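Local coordinates for protein CRISPR-associated endonuclease Cas9 (Campylobacter jejuni subsp. jejuni serotype O:2, PDB 5X2H) that cuts invading DNA under the guidance of a CRISPR RNA in a bacterial adaptive immune system, at residues 693-697 against 805-811; 733-737 against 827-831; 739-745 against 757-761. All coordinates share one frame. Residues are numbered along the deposited sequence.

Contact 1 (693-697 against 805-811); sequences NKFYA and IQNLKVF. With nucleotides of chain C.
A type I turn from Ile805 to Leu808 (Leu808 N to Ile805 O, 3.3 Å) is set against the start of a strand. Asn693 is left-handed (phi/psi 65/14); from Lys694 the chain is extended and becomes strand at Phe695. A single cross-segment hydrogen bond, Phe695 N to Gln806 O at 3.0 Å, sets the register, with Phe695 and Gln806 CA atoms 4.4 Å apart. CA-H...O contacts reinforce it: Lys694 CA to Gln806 O, 3.2 Å, and Gln806 CA to Phe695 O, 3.5 Å.

The buried Phe695 ring (chi1 m) fits between Leu808, whose O lies at its edge 3.4 Å from CE2, and Phe811 (chi1 t). Phe811 CB makes a CH-pi contact 3.8 Å from the Phe695 centroid, and the rings are T-shaped, Phe811 edge to Phe695 face, centroids 5.3 Å apart. Compact Ala697 packs its CB 3.6 Å from Ile805 CD1.

Polar Asn807 suits the turn's third position and the DNA side: its ND2 donates to O5' of DC1 of chain C, 2.7 Å.

Strand 695-700, which pairs with 683-689, thus packs against the PAM-interacting domain, in whose six-stranded sheet a classic bulge sets Lys809 and Val810 opposite Gln748.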
loop_
_atom_site.group_PDB
_atom_site.type_symbol
_atom_site.label_atom_id
_atom_site.label_comp_id
_atom_site.label_asym_id
_atom_site.label_seq_id
_atom_site.Cartn_x
_atom_site.Cartn_y
_atom_site.Cartn_z
ATOM N N ASN A 693 -32.903 -0.310 -34.073
ATOM C CA ASN A 693 -31.450 -0.455 -34.127
ATOM C C ASN A 693 -30.710 0.646 -33.376
ATOM O O ASN A 693 -29.493 0.793 -33.541
ATOM C CB ASN A 693 -30.948 -0.533 -35.574
ATOM C CG ASN A 693 -31.474 -1.748 -36.303
ATOM O OD1 ASN A 693 -31.520 -2.844 -35.745
ATOM N ND2 ASN A 693 -31.883 -1.562 -37.552
ATOM N N LYS A 694 -31.404 1.420 -32.548
ATOM C CA LYS A 694 -30.747 2.440 -31.746
ATOM C C LYS A 694 -30.121 1.817 -30.505
ATOM O O LYS A 694 -30.620 0.828 -29.959
ATOM C CB LYS A 694 -31.738 3.535 -31.353
ATOM C CG LYS A 694 -32.293 4.308 -32.542
ATOM C CD LYS A 694 -33.257 5.394 -32.099
ATOM C CE LYS A 694 -33.738 6.228 -33.278
ATOM N NZ LYS A 694 -34.695 7.291 -32.852
ATOM N N PHE A 695 -29.012 2.402 -30.063
ATOM C CA PHE A 695 -28.241 1.857 -28.955
ATOM C C PHE A 695 -28.596 2.556 -27.648
ATOM O O PHE A 695 -28.994 3.724 -27.630
ATOM C CB PHE A 695 -26.739 1.974 -29.225
ATOM C CG PHE A 695 -26.271 1.123 -30.371
ATOM C CD1 PHE A 695 -25.955 -0.211 -30.173
ATOM C CD2 PHE A 695 -26.175 1.651 -31.652
ATOM C CE1 PHE A 695 -25.535 -1.003 -31.228
ATOM C CE2 PHE A 695 -25.755 0.867 -32.711
ATOM C CZ PHE A 695 -25.434 -0.465 -32.500
ATOM N N TYR A 696 -28.455 1.811 -26.551
ATOM C CA TYR A 696 -28.799 2.282 -25.219
ATOM C C TYR A 696 -27.785 1.734 -24.225
ATOM O O TYR A 696 -27.258 0.631 -24.398
ATOM C CB TYR A 696 -30.227 1.866 -24.839
ATOM C CG TYR A 696 -31.279 2.443 -25.763
ATOM C CD1 TYR A 696 -31.692 1.755 -26.900
ATOM C CD2 TYR A 696 -31.845 3.686 -25.513
ATOM C CE1 TYR A 696 -32.647 2.286 -27.756
ATOM C CE2 TYR A 696 -32.803 4.227 -26.364
ATOM C CZ TYR A 696 -33.200 3.521 -27.483
ATOM O OH TYR A 696 -34.149 4.052 -28.330
ATOM N N ALA A 697 -27.508 2.520 -23.183
ATOM C CA ALA A 697 -26.430 2.211 -22.255
ATOM C C ALA A 697 -26.932 2.205 -20.820
ATOM O O ALA A 697 -27.660 3.111 -20.402
ATOM C CB ALA A 697 -25.278 3.209 -22.386
ATOM N N ILE A 805 -24.197 7.738 -28.704
ATOM C CA ILE A 805 -24.271 6.314 -29.006
ATOM C C ILE A 805 -25.583 5.919 -29.678
ATOM O O ILE A 805 -25.611 4.911 -30.400
ATOM C CB ILE A 805 -24.073 5.461 -27.733
ATOM C CG1 ILE A 805 -25.370 5.388 -26.927
ATOM C CG2 ILE A 805 -22.974 6.028 -26.867
ATOM C CD1 ILE A 805 -25.291 4.479 -25.731
ATOM N N GLN A 806 -26.660 6.682 -29.472
ATOM C CA GLN A 806 -27.990 6.198 -29.832
ATOM C C GLN A 806 -28.103 5.918 -31.325
ATOM O O GLN A 806 -28.692 4.909 -31.728
ATOM C CB GLN A 806 -29.051 7.207 -29.391
ATOM C CG GLN A 806 -30.472 6.674 -29.468
ATOM C CD GLN A 806 -31.506 7.699 -29.034
ATOM O OE1 GLN A 806 -32.530 7.352 -28.442
ATOM N NE2 GLN A 806 -31.244 8.968 -29.328
ATOM N N ASN A 807 -27.533 6.786 -32.160
ATOM C CA ASN A 807 -27.683 6.678 -33.605
ATOM C C ASN A 807 -26.395 6.253 -34.298
ATOM O O ASN A 807 -26.226 6.516 -35.493
ATOM C CB ASN A 807 -28.188 8.001 -34.183
ATOM C CG ASN A 807 -29.537 8.396 -33.625
ATOM O OD1 ASN A 807 -30.438 7.566 -33.507
ATOM N ND2 ASN A 807 -29.680 9.664 -33.262
ATOM N N LEU A 808 -25.487 5.600 -33.576
ATOM C CA LEU A 808 -24.266 5.100 -34.192
ATOM C C LEU A 808 -24.602 4.101 -35.291
ATOM O O LEU A 808 -25.464 3.234 -35.122
ATOM C CB LEU A 808 -23.367 4.446 -33.142
ATOM C CG LEU A 808 -22.543 5.372 -32.244
ATOM C CD1 LEU A 808 -21.772 4.567 -31.192
ATOM C CD2 LEU A 808 -21.592 6.206 -33.081
ATOM N N LYS A 809 -23.921 4.236 -36.430
ATOM C CA LYS A 809 -24.151 3.311 -37.534
ATOM C C LYS A 809 -23.477 1.969 -37.273
ATOM O O LYS A 809 -24.023 0.916 -37.625
ATOM C CB LYS A 809 -23.657 3.933 -38.841
ATOM C CG LYS A 809 -23.763 3.022 -40.043
ATOM C CD LYS A 809 -23.325 3.734 -41.318
ATOM C CE LYS A 809 -23.341 2.792 -42.507
ATOM N NZ LYS A 809 -23.005 3.497 -43.777
ATOM N N VAL A 810 -22.299 1.986 -36.652
ATOM C CA VAL A 810 -21.570 0.779 -36.275
ATOM C C VAL A 810 -21.150 0.916 -34.817
ATOM O O VAL A 810 -20.647 1.969 -34.409
ATOM C CB VAL A 810 -20.342 0.542 -37.176
ATOM C CG1 VAL A 810 -19.480 -0.590 -36.627
ATOM C CG2 VAL A 810 -20.779 0.239 -38.599
ATOM N N PHE A 811 -21.366 -0.140 -34.033
ATOM C CA PHE A 811 -21.003 -0.139 -32.613
ATOM C C PHE A 811 -20.760 -1.599 -32.227
ATOM O O PHE A 811 -21.689 -2.314 -31.844
ATOM C CB PHE A 811 -22.088 0.506 -31.762
ATOM C CG PHE A 811 -21.635 0.894 -30.382
ATOM C CD1 PHE A 811 -20.308 0.763 -30.007
ATOM C CD2 PHE A 811 -22.540 1.382 -29.453
ATOM C CE1 PHE A 811 -19.891 1.118 -28.733
ATOM C CE2 PHE A 811 -22.129 1.740 -28.176
ATOM C CZ PHE A 811 -20.802 1.608 -27.818
ATOM O "O5'" DC C 1 -27.644 11.326 -32.741
ATOM C "C5'" DC C 1 -27.633 12.492 -31.934
ATOM C "C4'" DC C 1 -26.530 13.437 -32.369
ATOM O "O4'" DC C 1 -26.791 14.761 -31.837
ATOM C "C3'" DC C 1 -25.132 13.078 -31.885
ATOM O "O3'" DC C 1 -24.169 13.596 -32.801
ATOM C "C2'" DC C 1 -25.076 13.795 -30.541
ATOM C "C1'" DC C 1 -25.824 15.089 -30.859
ATOM N N1 DC C 1 -26.532 15.680 -29.691
ATOM C C2 DC C 1 -26.082 16.886 -29.147
ATOM O O2 DC C 1 -25.094 17.437 -29.642
ATOM N N3 DC C 1 -26.744 17.417 -28.086
ATOM C C4 DC C 1 -27.807 16.790 -27.579
ATOM N N4 DC C 1 -28.426 17.351 -26.535
ATOM C C5 DC C 1 -28.283 15.559 -28.123
ATOM C C6 DC C 1 -27.622 15.045 -29.169
#

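Contact 2 (733-737 against 827-831); sequences YEFCF and FRQRE. With nucleotides of chain B.
Strand 733-737 is extended until a classic beta bulge, in which Cys736 (phi/psi -97/-60) and Phe737 both face Ile686 of the neighbouring antiparallel strand 683-689. Segment 827-831 is irregular but also extended, and passes the strand without a direct backbone hydrogen bond; the closest CA atoms, of Phe735 and Arg830, are 6.8 Å apart. Water 1 bridges the backbones, donating to Cys736 O at 2.9 Å and accepting from Arg828 N at 3.0 Å. This is a surface packing of a C-terminal loop on a strand.

Phe735 (chi1 t) points its CB toward the loop and supplies the hydrophobic platform. Arg830 CB sits 3.7 Å above the Phe735 ring centroid, a CH-pi contact in which the aliphatic base of the arginine covers the ring while the guanidinium reaches Asp685 in a salt bridge. Arg828 O approaches the ring edge, 3.3 Å from Phe735 CE2, and Phe827 (chi1 t) brings CE1 to 4.2 Å from Phe735 CD2. At the far end Glu831 OE1 lies 3.2 Å from C4 of U80 of the guide RNA, chain B.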
loop_
_atom_site.group_PDB
_atom_site.type_symbol
_atom_site.label_atom_id
_atom_site.label_comp_id
_atom_site.label_asym_id
_atom_site.label_seq_id
_atom_site.Cartn_x
_atom_site.Cartn_y
_atom_site.Cartn_z
ATOM N N TYR A 733 -35.316 -4.904 -26.164
ATOM C CA TYR A 733 -33.900 -4.591 -26.279
ATOM C C TYR A 733 -33.078 -5.851 -26.054
ATOM O O TYR A 733 -33.373 -6.644 -25.153
ATOM C CB TYR A 733 -33.491 -3.514 -25.270
ATOM C CG TYR A 733 -34.337 -2.261 -25.325
ATOM C CD1 TYR A 733 -35.537 -2.179 -24.627
ATOM C CD2 TYR A 733 -33.933 -1.158 -26.068
ATOM C CE1 TYR A 733 -36.313 -1.036 -24.672
ATOM C CE2 TYR A 733 -34.702 -0.010 -26.116
ATOM C CZ TYR A 733 -35.891 0.045 -25.419
ATOM O OH TYR A 733 -36.657 1.186 -25.468
ATOM N N GLU A 734 -32.047 -6.032 -26.871
ATOM C CA GLU A 734 -31.143 -7.167 -26.749
ATOM C C GLU A 734 -29.783 -6.685 -26.271
ATOM O O GLU A 734 -29.255 -5.688 -26.779
ATOM C CB GLU A 734 -31.007 -7.918 -28.076
ATOM C CG GLU A 734 -30.704 -7.042 -29.281
ATOM C CD GLU A 734 -30.360 -7.855 -30.517
ATOM O OE1 GLU A 734 -29.155 -8.037 -30.792
ATOM O OE2 GLU A 734 -31.293 -8.322 -31.204
ATOM N N PHE A 735 -29.230 -7.387 -25.289
ATOM C CA PHE A 735 -27.892 -7.089 -24.801
ATOM C C PHE A 735 -26.866 -7.341 -25.897
ATOM O O PHE A 735 -26.872 -8.397 -26.536
ATOM C CB PHE A 735 -27.587 -7.942 -23.570
ATOM C CG PHE A 735 -26.161 -7.861 -23.106
ATOM C CD1 PHE A 735 -25.704 -6.749 -22.419
ATOM C CD2 PHE A 735 -25.286 -8.911 -23.332
ATOM C CE1 PHE A 735 -24.393 -6.680 -21.980
ATOM C CE2 PHE A 735 -23.974 -8.846 -22.900
ATOM C CZ PHE A 735 -23.529 -7.734 -22.218
ATOM N N CYS A 736 -25.986 -6.365 -26.118
ATOM C CA CYS A 736 -24.927 -6.483 -27.114
ATOM C C CYS A 736 -23.607 -6.921 -26.489
ATOM O O CYS A 736 -23.061 -7.968 -26.852
ATOM C CB CYS A 736 -24.750 -5.151 -27.852
ATOM S SG CYS A 736 -26.249 -4.555 -28.641
ATOM N N PHE A 737 -23.085 -6.132 -25.553
ATOM C CA PHE A 737 -21.810 -6.417 -24.907
ATOM C C PHE A 737 -21.651 -5.477 -23.720
ATOM O O PHE A 737 -22.385 -4.495 -23.574
ATOM C CB PHE A 737 -20.635 -6.269 -25.877
ATOM C CG PHE A 737 -20.743 -5.076 -26.785
ATOM C CD1 PHE A 737 -20.426 -3.810 -26.330
ATOM C CD2 PHE A 737 -21.157 -5.226 -28.098
ATOM C CE1 PHE A 737 -20.521 -2.715 -27.166
ATOM C CE2 PHE A 737 -21.254 -4.136 -28.938
ATOM C CZ PHE A 737 -20.935 -2.879 -28.472
ATOM N N PHE A 827 -19.953 -13.257 -29.018
ATOM C CA PHE A 827 -21.038 -12.880 -28.124
ATOM C C PHE A 827 -20.934 -13.640 -26.810
ATOM O O PHE A 827 -20.795 -14.866 -26.795
ATOM C CB PHE A 827 -22.399 -13.143 -28.765
ATOM C CG PHE A 827 -23.553 -12.935 -27.820
ATOM C CD1 PHE A 827 -24.014 -11.660 -27.539
ATOM C CD2 PHE A 827 -24.165 -14.014 -27.202
ATOM C CE1 PHE A 827 -25.069 -11.464 -26.665
ATOM C CE2 PHE A 827 -25.218 -13.825 -26.326
ATOM C CZ PHE A 827 -25.672 -12.548 -26.060
ATOM N N ARG A 828 -21.001 -12.901 -25.707
ATOM C CA ARG A 828 -21.073 -13.465 -24.369
ATOM C C ARG A 828 -22.286 -12.861 -23.679
ATOM O O ARG A 828 -22.497 -11.645 -23.749
ATOM C CB ARG A 828 -19.798 -13.174 -23.572
ATOM C CG ARG A 828 -18.505 -13.615 -24.253
ATOM C CD ARG A 828 -18.310 -15.121 -24.178
ATOM N NE ARG A 828 -16.898 -15.477 -24.055
ATOM C CZ ARG A 828 -16.144 -15.935 -25.051
ATOM N NH1 ARG A 828 -16.667 -16.109 -26.257
ATOM N NH2 ARG A 828 -14.868 -16.229 -24.837
ATOM N N GLN A 829 -23.087 -13.702 -23.030
ATOM C CA GLN A 829 -24.289 -13.204 -22.377
ATOM C C GLN A 829 -23.923 -12.266 -21.229
ATOM O O GLN A 829 -22.800 -12.271 -20.716
ATOM C CB GLN A 829 -25.152 -14.360 -21.870
ATOM C CG GLN A 829 -24.587 -15.097 -20.672
ATOM C CD GLN A 829 -25.506 -16.204 -20.185
ATOM O OE1 GLN A 829 -25.069 -17.138 -19.510
ATOM N NE2 GLN A 829 -26.788 -16.103 -20.523
ATOM N N ARG A 830 -24.895 -11.443 -20.838
ATOM C CA ARG A 830 -24.658 -10.420 -19.829
ATOM C C ARG A 830 -24.241 -11.058 -18.510
ATOM O O ARG A 830 -24.921 -11.949 -17.995
ATOM C CB ARG A 830 -25.918 -9.573 -19.636
ATOM C CG ARG A 830 -25.684 -8.266 -18.889
ATOM C CD ARG A 830 -26.994 -7.527 -18.627
ATOM N NE ARG A 830 -26.763 -6.196 -18.071
ATOM C CZ ARG A 830 -27.722 -5.399 -17.608
ATOM N NH1 ARG A 830 -28.987 -5.798 -17.623
ATOM N NH2 ARG A 830 -27.415 -4.202 -17.122
ATOM N N GLU A 831 -23.111 -10.607 -17.969
ATOM C CA GLU A 831 -22.606 -11.160 -16.720
ATOM C C GLU A 831 -23.385 -10.585 -15.544
ATOM O O GLU A 831 -23.452 -9.364 -15.367
ATOM C CB GLU A 831 -21.114 -10.876 -16.554
ATOM C CG GLU A 831 -20.506 -11.608 -15.370
ATOM C CD GLU A 831 -19.051 -11.262 -15.140
ATOM O OE1 GLU A 831 -18.455 -11.814 -14.188
ATOM O OE2 GLU A 831 -18.504 -10.439 -15.905
ATOM P P U B 80 -12.679 -9.750 -9.273
ATOM O OP1 U B 80 -12.357 -8.709 -8.266
ATOM O OP2 U B 80 -11.908 -11.016 -9.297
ATOM O "O5'" U B 80 -14.220 -10.121 -9.118
ATOM C "C5'" U B 80 -14.774 -10.394 -7.834
ATOM C "C4'" U B 80 -15.886 -11.414 -7.894
ATOM O "O4'" U B 80 -17.065 -10.818 -8.504
ATOM C "C3'" U B 80 -15.587 -12.681 -8.700
ATOM O "O3'" U B 80 -16.250 -13.788 -8.088
ATOM C "C2'" U B 80 -16.258 -12.384 -10.037
ATOM O "O2'" U B 80 -16.586 -13.523 -10.807
ATOM C "C1'" U B 80 -17.499 -11.633 -9.574
ATOM N N1 U B 80 -18.132 -10.791 -10.597
ATOM C C2 U B 80 -19.449 -11.088 -10.884
ATOM O O2 U B 80 -20.055 -11.989 -10.329
ATOM N N3 U B 80 -20.029 -10.295 -11.838
ATOM C C4 U B 80 -19.431 -9.257 -12.519
ATOM O O4 U B 80 -20.086 -8.635 -13.355
ATOM C C5 U B 80 -18.066 -9.011 -12.166
ATOM C C6 U B 80 -17.472 -9.769 -11.236
HETATM O O HOH W 1 -21.428 -9.914 -25.438
#

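Contact 3 (739-745 against 757-761); sequences LYKDSLI and FVYYN. With nucleotides of chain D.
Lys741 NZ donates to the phosphate oxygen OP1 of DA3 of chain D at 2.7 Å, a natural partnership of cation and DNA backbone. Water 2 extends it, lying 3.1 Å from Lys741 NZ and 3.0 Å from Tyr760 OH.

Four backbone bonds join the segments as an antiparallel hairpin. Ile745 and Val758 form a hydrogen-bonded pair (Ile745 N to Val758 O, 3.0 Å; Val758 N to Ile745 O, 2.9 Å), Leu744 and Tyr759 a non-hydrogen-bonded one. Beyond it, Tyr760 N reaches Ser743 O and Asp742 N reaches Tyr760 O, both at 2.8 Å.

A type II turn runs from Tyr740 to Ser743, with Asp742 at phi 70°, a left-handed conformation that aspartate tolerates. Ser743 OG, small enough to fold back, accepts Tyr740 N at 2.9 Å.

Packing centres on Tyr760 (chi1 t): Leu739 CB lies 4.2 Å over its ring centroid. Branched Ile745 and Val758 share a sheet face (CG1 to CG2, 3.6 Å); on the other, Leu744 CD1 lies over the Tyr759 ring.

In the six-stranded sheet of the PAM-interacting domain, 744-748 and 756-764 run between strands 810-816 and 769-773, while Leu739 also packs on strand 683-689 of the smaller sheet.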
loop_
_atom_site.group_PDB
_atom_site.type_symbol
_atom_site.label_atom_id
_atom_site.label_comp_id
_atom_site.label_asym_id
_atom_site.label_seq_id
_atom_site.Cartn_x
_atom_site.Cartn_y
_atom_site.Cartn_z
ATOM N N LEU A 739 -18.915 -2.982 -21.756
ATOM C CA LEU A 739 -17.704 -2.207 -21.967
ATOM C C LEU A 739 -17.082 -1.835 -20.630
ATOM O O LEU A 739 -17.784 -1.461 -19.686
ATOM C CB LEU A 739 -17.987 -0.939 -22.775
ATOM C CG LEU A 739 -18.543 -1.137 -24.183
ATOM C CD1 LEU A 739 -18.683 0.200 -24.887
ATOM C CD2 LEU A 739 -17.654 -2.090 -24.979
ATOM N N TYR A 740 -15.762 -1.954 -20.560
ATOM C CA TYR A 740 -14.964 -1.502 -19.435
ATOM C C TYR A 740 -13.968 -0.478 -19.954
ATOM O O TYR A 740 -13.770 -0.336 -21.164
ATOM C CB TYR A 740 -14.232 -2.672 -18.759
ATOM C CG TYR A 740 -15.116 -3.860 -18.445
ATOM C CD1 TYR A 740 -15.428 -4.797 -19.423
ATOM C CD2 TYR A 740 -15.630 -4.052 -17.170
ATOM C CE1 TYR A 740 -16.237 -5.886 -19.144
ATOM C CE2 TYR A 740 -16.440 -5.140 -16.877
ATOM C CZ TYR A 740 -16.739 -6.054 -17.869
ATOM O OH TYR A 740 -17.541 -7.137 -17.589
ATOM N N LYS A 741 -13.340 0.242 -19.029
ATOM C CA LYS A 741 -12.314 1.200 -19.418
ATOM C C LYS A 741 -11.238 0.509 -20.247
ATOM O O LYS A 741 -10.732 -0.553 -19.869
ATOM C CB LYS A 741 -11.705 1.859 -18.181
ATOM C CG LYS A 741 -12.646 2.848 -17.503
ATOM C CD LYS A 741 -11.992 3.539 -16.318
ATOM C CE LYS A 741 -12.908 4.604 -15.736
ATOM N NZ LYS A 741 -14.244 4.055 -15.367
ATOM N N ASP A 742 -10.916 1.113 -21.392
ATOM C CA ASP A 742 -9.940 0.624 -22.364
ATOM C C ASP A 742 -10.404 -0.624 -23.108
ATOM O O ASP A 742 -9.577 -1.355 -23.665
ATOM C CB ASP A 742 -8.571 0.376 -21.721
ATOM C CG ASP A 742 -7.847 1.665 -21.395
ATOM O OD1 ASP A 742 -8.089 2.674 -22.094
ATOM O OD2 ASP A 742 -7.042 1.672 -20.443
ATOM N N SER A 743 -11.708 -0.885 -23.145
ATOM C CA SER A 743 -12.232 -1.874 -24.076
ATOM C C SER A 743 -12.038 -1.385 -25.504
ATOM O O SER A 743 -12.128 -0.186 -25.784
ATOM C CB SER A 743 -13.716 -2.134 -23.818
ATOM O OG SER A 743 -13.914 -2.887 -22.638
ATOM N N LEU A 744 -11.769 -2.319 -26.413
ATOM C CA LEU A 744 -11.595 -1.992 -27.821
ATOM C C LEU A 744 -12.925 -2.102 -28.551
ATOM O O LEU A 744 -13.579 -3.151 -28.512
ATOM C CB LEU A 744 -10.570 -2.916 -28.475
ATOM C CG LEU A 744 -10.337 -2.617 -29.955
ATOM C CD1 LEU A 744 -9.717 -1.239 -30.113
ATOM C CD2 LEU A 744 -9.471 -3.690 -30.605
ATOM N N ILE A 745 -13.321 -1.024 -29.228
ATOM C CA ILE A 745 -14.584 -0.992 -29.949
ATOM C C ILE A 745 -14.357 -0.450 -31.354
ATOM O O ILE A 745 -13.394 0.270 -31.627
ATOM C CB ILE A 745 -15.654 -0.154 -29.217
ATOM C CG1 ILE A 745 -15.232 1.317 -29.156
ATOM C CG2 ILE A 745 -15.900 -0.710 -27.814
ATOM C CD1 ILE A 745 -16.230 2.222 -28.458
ATOM N N PHE A 757 -11.438 1.708 -35.351
ATOM C CA PHE A 757 -11.105 1.089 -34.075
ATOM C C PHE A 757 -10.650 2.167 -33.102
ATOM O O PHE A 757 -9.715 2.919 -33.393
ATOM C CB PHE A 757 -10.010 0.040 -34.249
ATOM C CG PHE A 757 -10.460 -1.201 -34.964
ATOM C CD1 PHE A 757 -11.167 -2.184 -34.290
ATOM C CD2 PHE A 757 -10.165 -1.393 -36.306
ATOM C CE1 PHE A 757 -11.578 -3.334 -34.941
ATOM C CE2 PHE A 757 -10.574 -2.540 -36.962
ATOM C CZ PHE A 757 -11.279 -3.513 -36.277
ATOM N N VAL A 758 -11.313 2.247 -31.949
ATOM C CA VAL A 758 -10.956 3.195 -30.902
ATOM C C VAL A 758 -11.031 2.481 -29.561
ATOM O O VAL A 758 -11.679 1.442 -29.417
ATOM C CB VAL A 758 -11.876 4.437 -30.892
ATOM C CG1 VAL A 758 -11.772 5.203 -32.212
ATOM C CG2 VAL A 758 -13.315 4.026 -30.612
ATOM N N TYR A 759 -10.353 3.053 -28.570
ATOM C CA TYR A 759 -10.450 2.573 -27.198
ATOM C C TYR A 759 -11.556 3.337 -26.480
ATOM O O TYR A 759 -11.565 4.573 -26.482
ATOM C CB TYR A 759 -9.121 2.736 -26.460
ATOM C CG TYR A 759 -8.126 1.628 -26.719
ATOM C CD1 TYR A 759 -8.341 0.346 -26.229
ATOM C CD2 TYR A 759 -6.964 1.867 -27.437
ATOM C CE1 TYR A 759 -7.429 -0.671 -26.459
ATOM C CE2 TYR A 759 -6.047 0.860 -27.670
ATOM C CZ TYR A 759 -6.284 -0.405 -27.179
ATOM O OH TYR A 759 -5.373 -1.408 -27.414
ATOM N N TYR A 760 -12.490 2.604 -25.885
ATOM C CA TYR A 760 -13.499 3.216 -25.034
ATOM C C TYR A 760 -12.848 3.708 -23.748
ATOM O O TYR A 760 -12.088 2.976 -23.108
ATOM C CB TYR A 760 -14.610 2.206 -24.734
ATOM C CG TYR A 760 -15.484 2.559 -23.550
ATOM C CD1 TYR A 760 -16.621 3.340 -23.706
ATOM C CD2 TYR A 760 -15.179 2.096 -22.276
ATOM C CE1 TYR A 760 -17.424 3.659 -22.626
ATOM C CE2 TYR A 760 -15.969 2.410 -21.190
ATOM C CZ TYR A 760 -17.089 3.192 -21.368
ATOM O OH TYR A 760 -17.875 3.502 -20.283
ATOM N N ASN A 761 -13.134 4.954 -23.373
ATOM C CA ASN A 761 -12.581 5.549 -22.158
ATOM C C ASN A 761 -13.621 5.816 -21.086
ATOM O O ASN A 761 -13.353 5.590 -19.906
ATOM C CB ASN A 761 -11.859 6.862 -22.481
ATOM C CG ASN A 761 -10.564 6.648 -23.233
ATOM O OD1 ASN A 761 -9.987 5.561 -23.209
ATOM N ND2 ASN A 761 -10.096 7.691 -23.902
ATOM P P DA D 3 -16.031 7.325 -14.561
ATOM O OP1 DA D 3 -15.613 6.010 -14.029
ATOM O OP2 DA D 3 -16.262 7.485 -16.014
ATOM O "O5'" DA D 3 -17.351 7.817 -13.804
ATOM C "C5'" DA D 3 -17.331 7.979 -12.382
ATOM C "C4'" DA D 3 -18.120 9.208 -11.953
ATOM O "O4'" DA D 3 -17.312 10.403 -12.125
ATOM C "C3'" DA D 3 -19.422 9.446 -12.721
ATOM O "O3'" DA D 3 -20.458 9.775 -11.814
ATOM C "C2'" DA D 3 -19.082 10.613 -13.652
ATOM C "C1'" DA D 3 -18.044 11.377 -12.840
ATOM N N9 DA D 3 -17.107 12.148 -13.662
ATOM C C8 DA D 3 -16.332 11.682 -14.690
ATOM N N7 DA D 3 -15.577 12.604 -15.245
ATOM C C5 DA D 3 -15.876 13.753 -14.532
ATOM C C6 DA D 3 -15.413 15.082 -14.631
ATOM N N6 DA D 3 -14.508 15.482 -15.530
ATOM N N1 DA D 3 -15.918 15.986 -13.767
ATOM C C2 DA D 3 -16.824 15.583 -12.871
ATOM N N3 DA D 3 -17.335 14.367 -12.682
ATOM C C4 DA D 3 -16.814 13.490 -13.551
HETATM O O HOH W 2 -16.070 3.392 -17.832
#

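How the contacts relate
From the N terminus, 693-697 opens contact 1 and 733-737 opens contact 2, on the two strands that flank 683-689 in the three-stranded sheet. Contact 3 begins at the end of the second of these, at 739, and closes first, a short hairpin with 757-761. Next, 805-811 returns to close contact 1, and 827-831 comes last to close contact 2. Contacts 1 and 2 therefore cross, and contact 3 falls within the span of each. Side chains join them: the Phe811 ring of contact 1 meets Phe737 of contact 2 edge-to-face and touches Leu739 and Ile745 of contact 3. Together they tie the two sheets and the C-terminal tail into one unit that touches both RNA and DNA.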